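Local coordinates for protein phosphoribosylamine--glycine ligase (Thermotoga maritima, PDB 1VKZ) that catalyses the ATP-dependent joining of glycine to 5-phosphoribosylamine, the step of de novo purine biosynthesis that yields glycinamide ribonucleotide, at residues G291-E296 / G372-H377; E353-F358 / H377-G382; G230-W235 / T405-I410; V18-S23 / V41-G46. All coordinates share one frame; numbering follows the deposited sequence.

Interaction 1 (G291-E296 / G372-H377)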
loop_
_atom_site.group_PDB
_atom_site.type_symbol
_atom_site.label_atom_id
_atom_site.label_comp_id
_atom_site.label_asym_id
_atom_site.label_seq_id
_atom_site.Cartn_x
_atom_site.Cartn_y
_atom_site.Cartn_z
ATOM N N GLY A 291 -1.184 1.012 -2.394
ATOM C CA GLY A 291 -0.426 1.594 -1.275
ATOM C C GLY A 291 -0.996 2.873 -0.628
ATOM O O GLY A 291 -1.915 3.510 -1.163
ATOM N N ASP A 292 -0.460 3.201 0.550
ATOM C CA ASP A 292 -0.807 4.390 1.343
ATOM C C ASP A 292 0.537 4.909 1.822
ATOM O O ASP A 292 1.161 4.264 2.635
ATOM C CB ASP A 292 -1.652 3.994 2.550
ATOM C CG ASP A 292 -2.503 5.146 3.129
ATOM O OD1 ASP A 292 -2.179 6.334 3.036
ATOM O OD2 ASP A 292 -3.560 4.926 3.735
ATOM N N PRO A 293 1.007 6.064 1.351
ATOM C CA PRO A 293 0.208 7.076 0.700
ATOM C C PRO A 293 0.270 7.155 -0.823
ATOM O O PRO A 293 0.041 8.231 -1.362
ATOM C CB PRO A 293 0.797 8.330 1.287
ATOM C CG PRO A 293 2.237 7.994 1.550
ATOM C CD PRO A 293 2.401 6.509 1.483
ATOM N N GLU A 294 0.537 6.061 -1.532
ATOM C CA GLU A 294 0.555 6.159 -3.005
ATOM C C GLU A 294 -0.819 6.447 -3.604
ATOM O O GLU A 294 -0.936 7.136 -4.588
ATOM C CB GLU A 294 1.100 4.890 -3.654
ATOM C CG GLU A 294 2.590 4.660 -3.459
ATOM C CD GLU A 294 2.880 3.632 -2.399
ATOM O OE1 GLU A 294 2.203 3.669 -1.356
ATOM O OE2 GLU A 294 3.785 2.807 -2.615
ATOM N N THR A 295 -1.853 5.865 -3.026
ATOM C CA THR A 295 -3.223 6.052 -3.515
ATOM C C THR A 295 -3.641 7.508 -3.531
ATOM O O THR A 295 -4.221 7.987 -4.512
ATOM C CB THR A 295 -4.228 5.231 -2.647
ATOM O OG1 THR A 295 -4.009 3.813 -2.790
ATOM C CG2 THR A 295 -5.686 5.462 -3.095
ATOM N N GLU A 296 -3.363 8.208 -2.437
ATOM C CA GLU A 296 -3.617 9.662 -2.316
ATOM C C GLU A 296 -3.075 10.371 -3.547
ATOM O O GLU A 296 -3.757 11.172 -4.153
ATOM C CB GLU A 296 -2.942 10.232 -1.050
ATOM C CG GLU A 296 -3.610 9.852 0.264
ATOM C CD GLU A 296 -3.192 8.516 0.868
ATOM O OE1 GLU A 296 -2.901 7.512 0.157
ATOM O OE2 GLU A 296 -3.206 8.453 2.110
ATOM N N GLY A 372 -4.190 7.996 15.604
ATOM C CA GLY A 372 -3.497 7.057 14.729
ATOM C C GLY A 372 -2.123 7.595 14.426
ATOM O O GLY A 372 -1.829 8.787 14.651
ATOM N N GLY A 373 -1.272 6.732 13.894
ATOM C CA GLY A 373 0.117 7.111 13.623
ATOM C C GLY A 373 0.245 8.222 12.613
ATOM O O GLY A 373 0.909 9.219 12.852
ATOM N N ARG A 374 -0.373 8.006 11.464
ATOM C CA ARG A 374 -0.454 8.985 10.407
ATOM C C ARG A 374 -1.805 9.667 10.525
ATOM O O ARG A 374 -2.875 9.015 10.493
ATOM C CB ARG A 374 -0.266 8.312 9.050
ATOM C CG ARG A 374 1.066 7.570 9.011
ATOM C CD ARG A 374 1.530 7.086 7.642
ATOM N NE ARG A 374 0.763 5.936 7.157
ATOM C CZ ARG A 374 0.880 5.425 5.941
ATOM N NH1 ARG A 374 1.727 5.946 5.076
ATOM N NH2 ARG A 374 0.143 4.401 5.593
ATOM N N VAL A 375 -1.746 10.994 10.649
ATOM C CA VAL A 375 -2.908 11.800 10.990
ATOM C C VAL A 375 -3.525 12.314 9.705
ATOM O O VAL A 375 -4.678 11.977 9.355
ATOM C CB VAL A 375 -2.505 12.947 11.967
ATOM C CG1 VAL A 375 -3.726 13.703 12.533
ATOM C CG2 VAL A 375 -1.715 12.370 13.097
ATOM N N LEU A 376 -2.744 13.103 8.989
ATOM C CA LEU A 376 -3.227 13.773 7.787
ATOM C C LEU A 376 -2.290 13.604 6.605
ATOM O O LEU A 376 -1.071 13.542 6.754
ATOM C CB LEU A 376 -3.388 15.287 8.027
ATOM C CG LEU A 376 -4.320 15.650 9.171
ATOM C CD1 LEU A 376 -3.984 16.995 9.768
ATOM C CD2 LEU A 376 -5.765 15.633 8.711
ATOM N N HIS A 377 -2.895 13.646 5.425
ATOM C CA HIS A 377 -2.195 13.757 4.188
ATOM C C HIS A 377 -2.490 15.135 3.626
ATOM O O HIS A 377 -3.619 15.432 3.290
ATOM C CB HIS A 377 -2.659 12.635 3.297
ATOM C CG HIS A 377 -2.455 11.299 3.924
ATOM N ND1 HIS A 377 -1.482 10.422 3.500
ATOM C CD2 HIS A 377 -3.044 10.722 4.998
ATOM C CE1 HIS A 377 -1.508 9.344 4.262
ATOM N NE2 HIS A 377 -2.451 9.498 5.175
HETATM O O HOH W 1 -3.388 6.773 5.840
#
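Arg374, at the start of strand 374-382, reaches toward the turn that leads into helix 294-301. Its CG lies anti to the carbonyl carbon, and a bend at chi3 (-73°) brings the guanidinium end-on to a single backbone oxygen. NH1 and NH2 both donate to Asp292 O, at 3.0 Å from Arg374 NH1 and 3.1 Å from Arg374 NH2. The oxygen lies in the guanidinium plane, yet both nitrogens stand well above the plane of the carbonyl. Over one face of the group sits Asp292 OD1, 4.0 Å from Arg374 NH2, a long salt bridge of charge alone. Pro293 CD meets the guanidinium edge 3.7 Å from Arg374 NH1, and Gly231 O takes a further hydrogen bond from NH1. An alanine here would remove the fork on Asp292 O and the bond to Gly231, and would probably loosen the turn against the strand. After Val375 and Leu376, which form a classic beta bulge opposite Leu333, His377 points its ring back at the same turn. Pro293 CB touches the ring edge 3.8 Å from His377 ND1, while Glu296 OE2 lies over one face, the carboxylate plane tilted 40° to the ring. A water bridges His377 NE2 and Asp292 OD2, and His377 ND1 is bonded to Asp330, which would probably favour a charged imidazole. Pro293, preceded by a cis peptide, sits at the N-cap position of helix 294-301, so the arrangement is a helix start of the ATP-grasp region docked on a strand of the C-terminal region.

Interaction 2 (E353-F358 / H377-G382)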
loop_
_atom_site.group_PDB
_atom_site.type_symbol
_atom_site.label_atom_id
_atom_site.label_comp_id
_atom_site.label_asym_id
_atom_site.label_seq_id
_atom_site.Cartn_x
_atom_site.Cartn_y
_atom_site.Cartn_z
ATOM N N GLU A 353 -9.234 26.081 3.546
ATOM C CA GLU A 353 -9.186 25.191 2.376
ATOM C C GLU A 353 -7.874 24.403 2.226
ATOM O O GLU A 353 -6.964 24.502 3.053
ATOM C CB GLU A 353 -9.592 25.946 1.086
ATOM C CG GLU A 353 -8.605 26.964 0.529
ATOM C CD GLU A 353 -9.185 27.701 -0.685
ATOM O OE1 GLU A 353 -9.746 27.026 -1.586
ATOM O OE2 GLU A 353 -9.104 28.951 -0.737
ATOM N N GLY A 354 -7.826 23.584 1.180
ATOM C CA GLY A 354 -6.714 22.667 0.932
ATOM C C GLY A 354 -7.213 21.246 0.767
ATOM O O GLY A 354 -8.162 20.831 1.414
ATOM N N LEU A 355 -6.571 20.497 -0.108
ATOM C CA LEU A 355 -6.875 19.109 -0.237
ATOM C C LEU A 355 -6.153 18.335 0.844
ATOM O O LEU A 355 -4.958 18.157 0.795
ATOM C CB LEU A 355 -6.464 18.603 -1.605
ATOM C CG LEU A 355 -6.969 17.197 -1.892
ATOM C CD1 LEU A 355 -8.480 17.153 -1.747
ATOM C CD2 LEU A 355 -6.519 16.780 -3.300
ATOM N N ILE A 356 -6.911 17.845 1.811
ATOM C CA ILE A 356 -6.386 16.993 2.862
ATOM C C ILE A 356 -7.109 15.666 2.804
ATOM O O ILE A 356 -8.297 15.616 2.519
ATOM C CB ILE A 356 -6.596 17.645 4.254
ATOM C CG1 ILE A 356 -5.963 19.018 4.295
ATOM C CG2 ILE A 356 -5.969 16.783 5.389
ATOM C CD1 ILE A 356 -6.250 19.739 5.538
ATOM N N PHE A 357 -6.373 14.582 3.025
ATOM C CA PHE A 357 -6.964 13.285 3.245
ATOM C C PHE A 357 -6.677 12.946 4.683
ATOM O O PHE A 357 -5.572 13.117 5.143
ATOM C CB PHE A 357 -6.378 12.250 2.317
ATOM C CG PHE A 357 -6.658 12.515 0.877
ATOM C CD1 PHE A 357 -7.972 12.656 0.424
ATOM C CD2 PHE A 357 -5.637 12.595 -0.033
ATOM C CE1 PHE A 357 -8.242 12.890 -0.917
ATOM C CE2 PHE A 357 -5.903 12.840 -1.367
ATOM C CZ PHE A 357 -7.194 12.979 -1.809
ATOM N N PHE A 358 -7.697 12.477 5.381
ATOM C CA PHE A 358 -7.649 12.204 6.789
ATOM C C PHE A 358 -7.471 10.731 7.018
ATOM O O PHE A 358 -8.018 9.890 6.289
ATOM C CB PHE A 358 -8.950 12.645 7.432
ATOM C CG PHE A 358 -9.188 14.129 7.348
ATOM C CD1 PHE A 358 -9.815 14.682 6.251
ATOM C CD2 PHE A 358 -8.809 14.961 8.383
ATOM C CE1 PHE A 358 -10.019 16.018 6.162
ATOM C CE2 PHE A 358 -9.030 16.316 8.297
ATOM C CZ PHE A 358 -9.632 16.841 7.179
ATOM N N HIS A 377 -2.895 13.646 5.425
ATOM C CA HIS A 377 -2.195 13.757 4.188
ATOM C C HIS A 377 -2.490 15.135 3.626
ATOM O O HIS A 377 -3.619 15.432 3.290
ATOM C CB HIS A 377 -2.659 12.635 3.297
ATOM C CG HIS A 377 -2.455 11.299 3.924
ATOM N ND1 HIS A 377 -1.482 10.422 3.500
ATOM C CD2 HIS A 377 -3.044 10.722 4.998
ATOM C CE1 HIS A 377 -1.508 9.344 4.262
ATOM N NE2 HIS A 377 -2.451 9.498 5.175
ATOM N N CYS A 378 -1.455 15.982 3.550
ATOM C CA CYS A 378 -1.555 17.285 2.893
ATOM C C CYS A 378 -1.151 17.232 1.412
ATOM O O CYS A 378 -0.028 16.871 1.069
ATOM C CB CYS A 378 -0.718 18.292 3.634
ATOM S SG CYS A 378 -1.396 18.655 5.263
HETATM N N MSE A 379 -2.094 17.535 0.530
HETATM C CA MSE A 379 -1.851 17.404 -0.908
HETATM C C MSE A 379 -1.499 18.761 -1.512
HETATM O O MSE A 379 -2.100 19.778 -1.177
HETATM C CB MSE A 379 -3.071 16.828 -1.659
HETATM C CG MSE A 379 -3.696 15.557 -1.052
HETATM SE SE MSE A 379 -2.457 14.028 -0.971
HETATM C CE MSE A 379 -1.938 14.200 0.639
ATOM N N GLY A 380 -0.508 18.740 -2.399
ATOM C CA GLY A 380 -0.191 19.842 -3.249
ATOM C C GLY A 380 -0.359 19.365 -4.662
ATOM O O GLY A 380 -0.134 18.201 -4.939
ATOM N N THR A 381 -0.760 20.279 -5.553
ATOM C CA THR A 381 -0.924 19.976 -6.970
ATOM C C THR A 381 -0.318 21.096 -7.790
ATOM O O THR A 381 -0.273 22.218 -7.344
ATOM C CB THR A 381 -2.429 19.837 -7.338
ATOM O OG1 THR A 381 -3.143 21.004 -6.912
ATOM C CG2 THR A 381 -3.089 18.696 -6.593
ATOM N N GLY A 382 0.148 20.774 -8.989
ATOM C CA GLY A 382 0.632 21.779 -9.913
ATOM C C GLY A 382 1.023 21.187 -11.252
ATOM O O GLY A 382 0.941 19.978 -11.461
#
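Strands 356-358 and 377-382 run antiparallel, their axes 4.8 Å apart at closest approach and 158° between their directions. Both lie in the C-terminal family region and are neighbours in an antiparallel sheet, in which strand 374-382 also pairs with strand 327-334 on its other edge. Phe357 and His377 form a hydrogen-bonded pair: His377 N reaches Phe357 O at 2.7 Å, nearly along the C=O axis, and Phe357 N returns a bond to His377 O. Next to it Ile356 and Cys378 make a non-hydrogen-bonded pair. One step further, Met379 N donates to Leu355 O at 2.9 Å, almost straight down the carbonyl.

The side chains divide between the two faces. Ile356 and Cys378 share one, and Ile356 CG2 lies over the centre of the Phe358 ring. On the other, Phe357 and His377 meet at their CB atoms, 3.9 Å apart, Phe357 O lying in the plane of the imidazole at its edge. Selenomethionine Met379 is bent at chi2 and chi3, so that it crosses Phe357 at about a right angle, while Leu355 crosses Met379 obliquely, CG to CG at 3.8 Å. Trp32 meets the Phe357 ring edge-to-face, and Thr300 of helix 294-301 packs on Phe357 and Leu355. The Met-aromatic contact is oblique: Met379 SE lies 4.7 Å from the Phe357 ring centroid, and Met379 CG comes within 3.5 Å of Phe357 CE2.

Interaction 3 (G230-W235 / T405-I410)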
loop_
_atom_site.group_PDB
_atom_site.type_symbol
_atom_site.label_atom_id
_atom_site.label_comp_id
_atom_site.label_asym_id
_atom_site.label_seq_id
_atom_site.Cartn_x
_atom_site.Cartn_y
_atom_site.Cartn_z
ATOM N N GLY A 230 4.988 3.234 7.316
ATOM C CA GLY A 230 4.109 2.790 6.243
ATOM C C GLY A 230 4.023 3.789 5.107
ATOM O O GLY A 230 3.262 3.517 4.139
ATOM N N GLY A 231 4.733 4.938 5.290
ATOM C CA GLY A 231 5.024 5.967 4.276
ATOM C C GLY A 231 4.885 7.422 4.724
ATOM O O GLY A 231 3.834 7.822 5.175
HETATM N N MSE A 232 5.929 8.232 4.566
HETATM C CA MSE A 232 5.923 9.641 5.035
HETATM C C MSE A 232 5.605 10.703 3.947
HETATM O O MSE A 232 5.537 11.906 4.209
HETATM C CB MSE A 232 7.226 9.964 5.734
HETATM C CG MSE A 232 7.355 9.222 7.040
HETATM SE SE MSE A 232 5.957 9.765 8.335
HETATM C CE MSE A 232 6.765 11.557 9.017
ATOM N N GLY A 233 5.415 10.244 2.729
ATOM C CA GLY A 233 4.907 11.101 1.693
ATOM C C GLY A 233 5.117 10.409 0.381
ATOM O O GLY A 233 5.723 9.332 0.315
ATOM N N SER A 234 4.615 11.031 -0.675
ATOM C CA SER A 234 4.903 10.574 -2.015
ATOM C C SER A 234 4.608 11.678 -2.993
ATOM O O SER A 234 4.011 12.708 -2.662
ATOM C CB SER A 234 4.107 9.327 -2.354
ATOM O OG SER A 234 2.749 9.624 -2.216
ATOM N N TRP A 235 5.088 11.482 -4.198
ATOM C CA TRP A 235 4.721 12.370 -5.237
ATOM C C TRP A 235 4.637 11.600 -6.513
ATOM O O TRP A 235 5.073 10.458 -6.585
ATOM C CB TRP A 235 5.706 13.495 -5.341
ATOM C CG TRP A 235 7.039 13.071 -5.742
ATOM C CD1 TRP A 235 8.104 12.730 -4.916
ATOM C CD2 TRP A 235 7.522 12.967 -7.073
ATOM N NE1 TRP A 235 9.204 12.405 -5.673
ATOM C CE2 TRP A 235 8.878 12.541 -7.003
ATOM C CE3 TRP A 235 6.955 13.190 -8.330
ATOM C CZ2 TRP A 235 9.657 12.338 -8.147
ATOM C CZ3 TRP A 235 7.728 12.988 -9.453
ATOM C CH2 TRP A 235 9.065 12.577 -9.358
ATOM N N THR A 405 4.503 15.885 13.205
ATOM C CA THR A 405 5.733 15.288 12.694
ATOM C C THR A 405 5.743 15.091 11.168
ATOM O O THR A 405 4.907 14.357 10.605
ATOM C CB THR A 405 5.922 13.925 13.373
ATOM O OG1 THR A 405 6.064 14.108 14.788
ATOM C CG2 THR A 405 7.217 13.262 12.939
ATOM N N TYR A 406 6.705 15.716 10.503
ATOM C CA TYR A 406 6.795 15.586 9.080
ATOM C C TYR A 406 8.175 15.763 8.491
ATOM O O TYR A 406 9.074 16.257 9.142
ATOM C CB TYR A 406 5.806 16.517 8.389
ATOM C CG TYR A 406 6.099 17.997 8.383
ATOM C CD1 TYR A 406 5.623 18.811 9.388
ATOM C CD2 TYR A 406 6.741 18.604 7.304
ATOM C CE1 TYR A 406 5.829 20.188 9.351
ATOM C CE2 TYR A 406 6.950 19.993 7.256
ATOM C CZ TYR A 406 6.482 20.769 8.280
ATOM O OH TYR A 406 6.656 22.134 8.287
ATOM N N ARG A 407 8.304 15.325 7.233
ATOM C CA ARG A 407 9.526 15.425 6.454
ATOM C C ARG A 407 9.441 16.601 5.518
ATOM O O ARG A 407 8.504 16.697 4.722
ATOM C CB ARG A 407 9.715 14.194 5.584
ATOM C CG ARG A 407 10.003 12.942 6.331
ATOM C CD ARG A 407 10.241 11.749 5.421
ATOM N NE ARG A 407 11.474 11.876 4.651
ATOM C CZ ARG A 407 12.103 10.889 4.033
ATOM N NH1 ARG A 407 11.654 9.641 4.081
ATOM N NH2 ARG A 407 13.202 11.156 3.349
ATOM N N ARG A 408 10.438 17.472 5.591
ATOM C CA ARG A 408 10.542 18.634 4.693
ATOM C C ARG A 408 11.311 18.248 3.439
ATOM O O ARG A 408 11.511 19.060 2.542
ATOM C CB ARG A 408 11.267 19.766 5.405
ATOM C CG ARG A 408 10.585 20.195 6.683
ATOM C CD ARG A 408 11.528 20.444 7.821
ATOM N NE ARG A 408 11.013 21.487 8.697
ATOM C CZ ARG A 408 10.002 21.330 9.552
ATOM N NH1 ARG A 408 9.356 20.163 9.668
ATOM N NH2 ARG A 408 9.632 22.365 10.304
ATOM N N ASP A 409 11.719 16.986 3.442
ATOM C CA ASP A 409 12.389 16.257 2.381
ATOM C C ASP A 409 11.619 16.054 1.078
ATOM O O ASP A 409 12.226 15.833 0.040
ATOM C CB ASP A 409 12.626 14.837 2.939
ATOM C CG ASP A 409 13.848 14.206 2.400
ATOM O OD1 ASP A 409 13.744 13.185 1.685
ATOM O OD2 ASP A 409 14.970 14.674 2.646
ATOM N N ILE A 410 10.291 16.065 1.136
ATOM C CA ILE A 410 9.498 15.411 0.106
ATOM C C ILE A 410 9.586 16.112 -1.241
ATOM O O ILE A 410 9.467 17.317 -1.306
ATOM C CB ILE A 410 8.027 15.211 0.629
ATOM C CG1 ILE A 410 8.062 14.156 1.740
ATOM C CG2 ILE A 410 7.079 14.765 -0.462
ATOM C CD1 ILE A 410 6.838 14.099 2.576
HETATM O O HOH W 2 6.144 13.600 5.935
#
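Selenomethionine Met232 and Ile410 carry most of this apolar contact, with the aliphatic part of Arg407 beside them. Met232 CB rests 3.5 Å from Arg407 CD, the two side chains crossing obliquely. Bends at chi2 (-64°) and chi3 (-79°) fold the Met232 chain so that its methyl comes round to the other backbone: CE lies 3.7 Å from Thr405 O and 4.0 Å from Tyr406 CA. Ile410 approaches from further along the chain. Ile410 CD1 points at the peptide after Met232, 3.0 Å from Met232 O, and the same methyl lies 3.7 Å from Gly233 CA. A side chain at position 233 would run into that methyl, and the backbone angles of Gly233 would also press a CB against the preceding carbonyl. The polar link is made by a water, which donates to Met232 O and accepts from Arg407 N at 3.1 Å.

Around this shell the Arg407 guanidinium is held by acids. Its chain bends at chi3, and Arg407 NH2 forms a salt bridge with Asp409 OD1 at 2.7 Å, weak as a hydrogen bond, while NH1 is taken by Asp224 and by Arg219 O. Tyr393 of helix 385-398 binds the Ile410 backbone N through its hydroxyl. On the other side, Met232 and Trp235 bond through their backbones to strand 215-219, and Ser234 bonds through its backbone to that of Asp330. The irregular C-terminal tail thus packs against the start of strand 233-236 and the residue before it, in an antiparallel sheet whose strands come from both the ATP-grasp and the C-terminal family regions, making this a junction between the two.

Interaction 4 (V18-S23 / V41-G46)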
loop_
_atom_site.group_PDB
_atom_site.type_symbol
_atom_site.label_atom_id
_atom_site.label_comp_id
_atom_site.label_asym_id
_atom_site.label_seq_id
_atom_site.Cartn_x
_atom_site.Cartn_y
_atom_site.Cartn_z
ATOM N N VAL A 18 -21.039 3.130 -3.476
ATOM C CA VAL A 18 -19.703 2.628 -3.240
ATOM C C VAL A 18 -19.449 2.453 -1.751
ATOM O O VAL A 18 -19.738 3.315 -0.930
ATOM C CB VAL A 18 -18.685 3.583 -3.836
ATOM C CG1 VAL A 18 -17.256 3.081 -3.631
ATOM C CG2 VAL A 18 -18.997 3.792 -5.316
ATOM N N HIS A 19 -18.906 1.306 -1.407
ATOM C CA HIS A 19 -18.661 0.996 -0.029
ATOM C C HIS A 19 -17.185 0.747 0.218
ATOM O O HIS A 19 -16.586 -0.153 -0.355
ATOM C CB HIS A 19 -19.462 -0.224 0.267
ATOM C CG HIS A 19 -20.930 -0.000 0.177
ATOM N ND1 HIS A 19 -21.668 0.485 1.231
ATOM C CD2 HIS A 19 -21.806 -0.213 -0.827
ATOM C CE1 HIS A 19 -22.944 0.525 0.896
ATOM N NE2 HIS A 19 -23.055 0.105 -0.349
ATOM N N ILE A 20 -16.582 1.577 1.049
ATOM C CA ILE A 20 -15.152 1.504 1.262
ATOM C C ILE A 20 -14.856 1.004 2.674
ATOM O O ILE A 20 -15.229 1.622 3.710
ATOM C CB ILE A 20 -14.506 2.895 0.967
ATOM C CG1 ILE A 20 -14.768 3.263 -0.492
ATOM C CG2 ILE A 20 -13.001 2.891 1.225
ATOM C CD1 ILE A 20 -14.580 4.640 -0.800
ATOM N N LEU A 21 -14.170 -0.125 2.721
ATOM C CA LEU A 21 -13.713 -0.663 4.009
ATOM C C LEU A 21 -12.362 -0.053 4.423
ATOM O O LEU A 21 -11.412 -0.104 3.691
ATOM C CB LEU A 21 -13.655 -2.175 3.929
ATOM C CG LEU A 21 -14.968 -2.954 3.744
ATOM C CD1 LEU A 21 -16.119 -2.211 3.194
ATOM C CD2 LEU A 21 -14.711 -4.164 2.864
ATOM N N GLY A 22 -12.326 0.561 5.599
ATOM C CA GLY A 22 -11.119 1.098 6.172
ATOM C C GLY A 22 -11.279 2.496 6.745
ATOM O O GLY A 22 -12.378 3.082 6.737
ATOM N N SER A 23 -10.161 3.028 7.236
ATOM C CA SER A 23 -10.149 4.303 7.943
ATOM C C SER A 23 -8.957 5.239 7.644
ATOM O O SER A 23 -8.821 6.268 8.316
ATOM C CB SER A 23 -10.181 4.017 9.451
ATOM O OG SER A 23 -9.254 2.994 9.744
ATOM N N VAL A 41 -21.243 7.381 -1.199
ATOM C CA VAL A 41 -20.096 6.683 -0.679
ATOM C C VAL A 41 -20.286 6.386 0.798
ATOM O O VAL A 41 -20.620 7.253 1.590
ATOM C CB VAL A 41 -18.776 7.453 -1.032
ATOM C CG1 VAL A 41 -17.571 6.962 -0.237
ATOM C CG2 VAL A 41 -18.489 7.341 -2.535
ATOM N N HIS A 42 -20.101 5.122 1.147
ATOM C CA HIS A 42 -20.143 4.678 2.520
ATOM C C HIS A 42 -18.772 4.148 2.948
ATOM O O HIS A 42 -18.157 3.324 2.268
ATOM C CB HIS A 42 -21.211 3.610 2.677
ATOM C CG HIS A 42 -22.549 4.034 2.165
ATOM N ND1 HIS A 42 -23.475 4.690 2.948
ATOM C CD2 HIS A 42 -23.096 3.942 0.932
ATOM C CE1 HIS A 42 -24.542 4.968 2.223
ATOM N NE2 HIS A 42 -24.336 4.523 0.994
ATOM N N PHE A 43 -18.301 4.630 4.091
ATOM C CA PHE A 43 -17.038 4.189 4.636
ATOM C C PHE A 43 -17.256 3.347 5.882
ATOM O O PHE A 43 -18.160 3.604 6.671
ATOM C CB PHE A 43 -16.212 5.363 5.013
ATOM C CG PHE A 43 -16.018 6.358 3.932
ATOM C CD1 PHE A 43 -16.905 7.423 3.787
ATOM C CD2 PHE A 43 -14.878 6.324 3.140
ATOM C CE1 PHE A 43 -16.678 8.420 2.828
ATOM C CE2 PHE A 43 -14.655 7.303 2.205
ATOM C CZ PHE A 43 -15.582 8.375 2.054
ATOM N N TYR A 44 -16.415 2.336 6.050
ATOM C CA TYR A 44 -16.571 1.356 7.121
ATOM C C TYR A 44 -15.216 1.044 7.770
ATOM O O TYR A 44 -14.484 0.210 7.244
ATOM C CB TYR A 44 -17.131 0.072 6.551
ATOM C CG TYR A 44 -18.430 0.219 5.811
ATOM C CD1 TYR A 44 -18.455 0.648 4.487
ATOM C CD2 TYR A 44 -19.641 -0.092 6.420
ATOM C CE1 TYR A 44 -19.661 0.779 3.809
ATOM C CE2 TYR A 44 -20.855 0.037 5.738
ATOM C CZ TYR A 44 -20.835 0.458 4.442
ATOM O OH TYR A 44 -21.991 0.593 3.792
ATOM N N PRO A 45 -14.864 1.670 8.897
ATOM C CA PRO A 45 -15.640 2.715 9.581
ATOM C C PRO A 45 -15.305 4.160 9.227
ATOM O O PRO A 45 -15.841 5.062 9.830
ATOM C CB PRO A 45 -15.296 2.458 11.045
ATOM C CG PRO A 45 -13.888 2.005 10.991
ATOM C CD PRO A 45 -13.681 1.306 9.679
ATOM N N GLY A 46 -14.444 4.393 8.255
ATOM C CA GLY A 46 -13.963 5.734 8.015
ATOM C C GLY A 46 -13.297 6.394 9.227
ATOM O O GLY A 46 -12.742 5.730 10.121
#
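Five backbone hydrogen bonds run in parallel register between strand 17-22 and the chain from Val41 to Gly46. His42 N to Val18 O and Ile20 N to His42 O, the latter 2.6 Å, are nearly straight and lie along the C=O axes. Tyr44 N follows to Ile20 O; Gly22 N to Tyr44 O and Gly46 N to Gly22 O come in above the carbonyl planes, where the chain turns at Tyr44 and passes the cis peptide before Pro45.

The side-chain bond joins His19 ND1 to Tyr44 OH at 2.6 Å, the hydroxyl lying at the imidazole edge. The two rings meet rim to rim, planes at 39°. The His19 and His42 rings are 17° from parallel but slid apart, with His19 CE1 3.4 Å from His42 CD2. His19 NE2 bonds to Glu71, and His42 NE2 and ND1 to Glu40 and His57. A phenylalanine in place of Tyr44 would lose the hydroxyl and would probably leave His19 ND1 without this buried partner.

Apolar contacts occupy the opposite face. Ile20 CD1 touches both Val41 CG1 at 3.8 Å and Phe43 CE2 at 4.0 Å, and Val41 CG1 lies over one face of the Phe43 ring, offset toward the rim.

Both strands belong to a beta-alpha-beta unit of the Rossmann-like N domain: helix 25-36 covers the Val18, Ile20 and Val41 face with Ile30 and Phe34, while strand 73-74 flanks strand 17-22 and strand 55-56 flanks strand 40-43.

Overall arrangement
All four contacts are largely buried, but they differ in chemistry. Interactions 2 and 4 are sheet pairings, antiparallel in the C-terminal family region and parallel in the N domain, and both rest on regular backbone bonds. Interactions 1 and 3 instead join distant parts of the chain, the first through charged and water-bridged groups, the second mainly through apolar side chains and one water. Interactions 1 and 2 share His377 and strand 374-382, and Glu296 of the first packs on Phe357 and Met379 of the second. Arg374 links interaction 1 to Gly231 of interaction 3, at the same sheet. Interaction 4 touches none of the others, though its nearest atoms come within about 4 Å of interaction 2.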